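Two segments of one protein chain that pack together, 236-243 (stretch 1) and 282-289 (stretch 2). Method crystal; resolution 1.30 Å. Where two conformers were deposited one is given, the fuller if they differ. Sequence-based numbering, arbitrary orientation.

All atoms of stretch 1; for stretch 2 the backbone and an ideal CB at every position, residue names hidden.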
ATOM      1  N   PRO A 236     -11.487   3.886   2.530  1.00 11.80           N
ATOM      2  CA  PRO A 236     -10.107   3.670   2.985  1.00 12.38           C
ATOM      3  C   PRO A 236      -9.210   3.242   1.829  1.00 11.41           C
ATOM      4  O   PRO A 236      -9.646   2.559   0.899  1.00 13.40           O
ATOM      5  CB  PRO A 236     -10.244   2.565   4.039  1.00 14.01           C
ATOM      6  CG  PRO A 236     -11.512   1.816   3.632  1.00 13.40           C
ATOM      7  CD  PRO A 236     -12.424   2.870   3.051  1.00 13.09           C
ATOM      8  N   ARG A 237      -7.934   3.645   1.912  1.00 10.63           N
ATOM      9  CA  ARG A 237      -6.945   3.332   0.881  1.00 10.75           C
ATOM     10  C   ARG A 237      -5.788   2.555   1.505  1.00  9.72           C
ATOM     11  O   ARG A 237      -5.938   1.371   1.802  1.00 10.83           O
ATOM     12  CB  ARG A 237      -6.516   4.613   0.137  1.00 13.36           C
ATOM     13  CG  ARG A 237      -7.627   5.200  -0.712  1.00 18.08           C
ATOM     14  CD  ARG A 237      -7.342   5.009  -2.175  1.00 23.18           C
ATOM     15  NE  ARG A 237      -8.551   5.185  -2.961  1.00 27.01           N
ATOM     16  CZ  ARG A 237      -8.575   5.528  -4.240  1.00 29.28           C
ATOM     17  NH1 ARG A 237      -7.441   5.750  -4.909  1.00 28.94           N
ATOM     18  NH2 ARG A 237      -9.742   5.649  -4.848  1.00 30.10           N
ATOM     19  N   GLY A 238      -4.634   3.183   1.699  1.00  9.90           N
ATOM     20  CA  GLY A 238      -3.473   2.444   2.164  1.00  9.42           C
ATOM     21  C   GLY A 238      -3.712   1.711   3.473  1.00  9.14           C
ATOM     22  O   GLY A 238      -4.423   2.182   4.363  1.00 10.68           O
ATOM     23  N   VAL A 239      -3.105   0.536   3.577  1.00  8.83           N
ATOM     24  CA  VAL A 239      -3.069  -0.216   4.821  0.63  9.23           C
ATOM     25  C   VAL A 239      -1.656  -0.733   5.045  1.00  9.66           C
ATOM     26  O   VAL A 239      -0.931  -1.061   4.102  1.00 11.28           O
ATOM     27  CB  VAL A 239      -4.077  -1.384   4.891  0.63 11.35           C
ATOM     28  CG1 VAL A 239      -5.489  -0.888   4.938  0.63 12.56           C
ATOM     29  CG2 VAL A 239      -3.880  -2.366   3.748  0.63  9.04           C
ATOM     30  N   ALA A 240      -1.269  -0.812   6.317  1.00 10.14           N
ATOM     31  CA  ALA A 240       0.018  -1.374   6.685  1.00  9.73           C
ATOM     32  C   ALA A 240      -0.135  -2.075   8.022  1.00  9.43           C
ATOM     33  O   ALA A 240      -1.090  -1.835   8.767  1.00 10.78           O
ATOM     34  CB  ALA A 240       1.101  -0.295   6.797  1.00 11.12           C
ATOM     35  N   VAL A 241       0.813  -2.948   8.324  1.00 11.36           N
ATOM     36  CA  VAL A 241       0.829  -3.681   9.582  1.00 11.89           C
ATOM     37  C   VAL A 241       2.259  -3.690  10.103  1.00 13.11           C
ATOM     38  O   VAL A 241       3.204  -3.835   9.322  1.00 14.58           O
ATOM     39  CB  VAL A 241       0.260  -5.107   9.376  1.00 13.00           C
ATOM     40  CG1 VAL A 241       1.165  -5.960   8.484  1.00 15.06           C
ATOM     41  CG2 VAL A 241      -0.010  -5.784  10.702  1.00 13.85           C
ATOM     42  N   ASP A 242       2.430  -3.523  11.424  1.00 12.31           N
ATOM     43  CA  ASP A 242       3.756  -3.599  12.024  1.00 12.13           C
ATOM     44  C   ASP A 242       4.042  -5.030  12.483  1.00 13.03           C
ATOM     45  O   ASP A 242       3.249  -5.948  12.278  1.00 13.19           O
ATOM     46  CB  ASP A 242       3.966  -2.538  13.104  1.00 13.41           C
ATOM     47  CG  ASP A 242       3.384  -2.897  14.448  1.00 12.92           C
ATOM     48  OD1 ASP A 242       2.801  -3.987  14.645  1.00 13.05           O
ATOM     49  OD2 ASP A 242       3.522  -2.041  15.351  1.00 15.03           O
ATOM     50  N   ASP A 243       5.211  -5.235  13.076  1.00 13.91           N
ATOM     51  CA  ASP A 243       5.649  -6.590  13.387  1.00 15.26           C
ATOM     52  C   ASP A 243       4.821  -7.264  14.468  1.00 14.08           C
ATOM     53  O   ASP A 243       4.835  -8.491  14.554  1.00 14.90           O
ATOM     54  CB  ASP A 243       7.118  -6.585  13.792  1.00 18.53           C
ATOM     55  CG  ASP A 243       8.038  -6.442  12.599  1.00 25.36           C
ATOM     56  OD1 ASP A 243       7.685  -6.934  11.504  1.00 27.37           O
ATOM     57  OD2 ASP A 243       9.106  -5.828  12.748  1.00 30.09           O
ATOM     58  N   UNK A 282      -5.584  13.852  -0.139  1.00 19.09           N
ATOM     59  CA  UNK A 282      -5.973  12.663  -0.876  1.00 18.33           C
ATOM     60  C   UNK A 282      -5.045  11.498  -0.597  1.00 16.27           C
ATOM     61  O   UNK A 282      -4.115  11.238  -1.359  1.00 18.29           O
ATOM     62  CB  UNK A 282      -6.003  12.958  -2.377  1.00 18.33           C
ATOM     63  N   UNK A 283      -5.295  10.783   0.496  1.00 14.45           N
ATOM     64  CA  UNK A 283      -4.374   9.750   0.949  1.00 12.17           C
ATOM     65  C   UNK A 283      -4.374   8.535   0.033  1.00 12.30           C
ATOM     66  O   UNK A 283      -5.421   8.100  -0.465  1.00 13.56           O
ATOM     67  CB  UNK A 283      -4.728   9.322   2.375  1.00 12.17           C
ATOM     68  N   UNK A 284      -3.183   7.957  -0.142  1.00 11.35           N
ATOM     69  CA  UNK A 284      -2.997   6.718  -0.883  1.00 11.24           C
ATOM     70  C   UNK A 284      -2.282   5.715   0.017  1.00 10.43           C
ATOM     71  O   UNK A 284      -2.858   5.260   1.006  1.00 10.30           O
ATOM     72  CB  UNK A 284      -2.210   6.958  -2.173  1.00 11.24           C
ATOM     73  N   UNK A 285      -1.036   5.372  -0.297  1.00 10.60           N
ATOM     74  CA  UNK A 285      -0.333   4.357   0.457  1.00 10.48           C
ATOM     75  C   UNK A 285       0.084   4.808   1.850  1.00  9.75           C
ATOM     76  O   UNK A 285       0.208   6.000   2.161  1.00 10.76           O
ATOM     77  CB  UNK A 285       0.904   3.909  -0.325  1.00 10.48           C
ATOM     78  N   UNK A 286       0.342   3.812   2.702  1.00  9.82           N
ATOM     79  CA  UNK A 286       0.854   4.022   4.049  1.00 10.60           C
ATOM     80  C   UNK A 286       1.865   2.915   4.308  1.00 10.70           C
ATOM     81  O   UNK A 286       1.765   1.820   3.747  1.00 11.86           O
ATOM     82  CB  UNK A 286      -0.265   4.023   5.093  1.00 10.60           C
ATOM     83  N   UNK A 287       2.866   3.214   5.131  1.00 10.57           N
ATOM     84  CA  UNK A 287       3.877   2.229   5.498  1.00 11.21           C
ATOM     85  C   UNK A 287       4.430   2.581   6.875  1.00 12.17           C
ATOM     86  O   UNK A 287       4.210   3.679   7.386  1.00 12.26           O
ATOM     87  CB  UNK A 287       4.997   2.173   4.457  1.00 11.21           C
ATOM     88  N   UNK A 288       5.148   1.633   7.477  1.00 14.15           N
ATOM     89  CA  UNK A 288       5.645   1.765   8.847  1.00 15.20           C
ATOM     90  C   UNK A 288       7.119   1.360   8.892  1.00 16.06           C
ATOM     91  O   UNK A 288       7.484   0.270   8.441  1.00 17.10           O
ATOM     92  CB  UNK A 288       4.820   0.912   9.813  1.00 15.20           C
ATOM     93  N   UNK A 289       7.968   2.258   9.396  1.00 14.87           N
ATOM     94  CA  UNK A 289       9.384   1.956   9.576  1.00 15.24           C
ATOM     95  C   UNK A 289       9.582   1.112  10.829  1.00 16.27           C
ATOM     96  O   UNK A 289       8.714   1.021  11.696  1.00 15.66           O
ATOM     97  CB  UNK A 289      10.206   3.243   9.662  1.00 15.24           C
TER

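Position 282 lies beyond the reach of stretch 1, and its ideal CB has nothing of that stretch nearby. With phi/psi of -159/84 many residues are possible; the deposited residue is Gly 282.

At 283 the strand begins, running nearly parallel to strand 239-241 (9° between their directions). CA-to-CB points sideways and meets no atom of stretch 1 within 5.5 Å, so the contact sets little restriction. The residue is Leu 283, and its backbone does more here than its side chain: its O lies 3.7 Å from CG of Arg 237.

Position 284 has its CA-to-CB bond directed away, yet the Arg 237 guanidinium extends along the same side. A short side chain would leave that charge unanswered from here, whereas a long acidic one could curl back to it. The residue is Glu 284, with chi1 and chi2 both m. This fold brings OE2 to 3.1 Å from NH1 of Arg 237, forming a salt bridge. Its backbone also contributes, since Gly 238 N donates a weak hydrogen bond to Glu 284 O (2.8 Å, with an angle of only 128°).

At 285 the backbones come close, and CA-to-CB would point away from stretch 1. Phi/psi of -72/160 is open to most residues, so glycine is not demanded. Gly 285 is found, its CA 4.1 Å from CA of Gly 238. The closeness depends more visibly on Gly 238, where an ideal CB would lie 2.4 Å from O of residue 284.

Position 286 points toward stretch 1, its ideal CB 4.5 Å from Gly 238 C and 4.8 Å from Ala 240 CB. The space beside a glycine and an alanine suits a compact apolar group, and the extended backbone favours beta-branching: valine, isoleucine or perhaps threonine. Val 286 (chi1 p) places CG1 3.4 Å from Gly 238 C and 4.0 Å from Ala 240 CB.

Position 287 turns away, so its side chain is little restricted by stretch 1. It is Ala 287, whose CA, rather than its methyl, packs 4.0 Å from Ala 240 CB.

Position 288 again points toward stretch 1, near Ala 240 CB and Asp 242 CB. A medium-sized, branched apolar side chain would suit, valine or isoleucine among them. Ile 288 (chi1 t) sets CG2 3.6 Å from Val 241 O, 4.2 Å from Asp 242 CB and 4.5 Å from Ala 240 CB.

Position 289 leaves the contact, which accordingly imposes no preference; it is Met 289.

Stretch 2, residues 282-289: GLEGVAIM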
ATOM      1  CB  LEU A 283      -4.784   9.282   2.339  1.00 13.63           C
ATOM      2  CG  LEU A 283      -4.603  10.299   3.462  1.00 14.65           C
ATOM      3  CD1 LEU A 283      -5.113   9.749   4.793  1.00 17.38           C
ATOM      4  CD2 LEU A 283      -3.148  10.733   3.569  1.00 17.70           C
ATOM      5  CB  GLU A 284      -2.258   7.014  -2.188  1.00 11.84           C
ATOM      6  CG  GLU A 284      -3.108   7.750  -3.210  1.00 13.26           C
ATOM      7  CD  GLU A 284      -4.085   6.844  -3.950  1.00 16.76           C
ATOM      8  OE1 GLU A 284      -4.147   5.624  -3.687  1.00 16.99           O
ATOM      9  OE2 GLU A 284      -4.807   7.364  -4.828  1.00 19.37           O
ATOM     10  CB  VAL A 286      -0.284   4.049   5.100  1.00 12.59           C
ATOM     11  CG1 VAL A 286      -0.953   2.719   5.201  1.00 13.46           C
ATOM     12  CG2 VAL A 286       0.201   4.524   6.468  1.00 15.58           C
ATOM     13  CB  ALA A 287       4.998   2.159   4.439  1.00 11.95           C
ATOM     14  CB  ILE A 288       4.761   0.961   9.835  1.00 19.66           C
ATOM     15  CG1 ILE A 288       5.195   1.119  11.289  1.00 21.24           C
ATOM     16  CG2 ILE A 288       4.683  -0.504   9.480  1.00 22.54           C
ATOM     17  CD1 ILE A 288       4.938   2.469  11.848  1.00 22.29           C
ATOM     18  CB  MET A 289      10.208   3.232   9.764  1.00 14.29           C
ATOM     19  CG  MET A 289      10.413   4.101   8.526  1.00 16.91           C
ATOM     20  SD  MET A 289      11.435   5.551   8.874  1.00 16.13           S
ATOM     21  CE  MET A 289      11.455   6.377   7.301  1.00 16.37           C
TER
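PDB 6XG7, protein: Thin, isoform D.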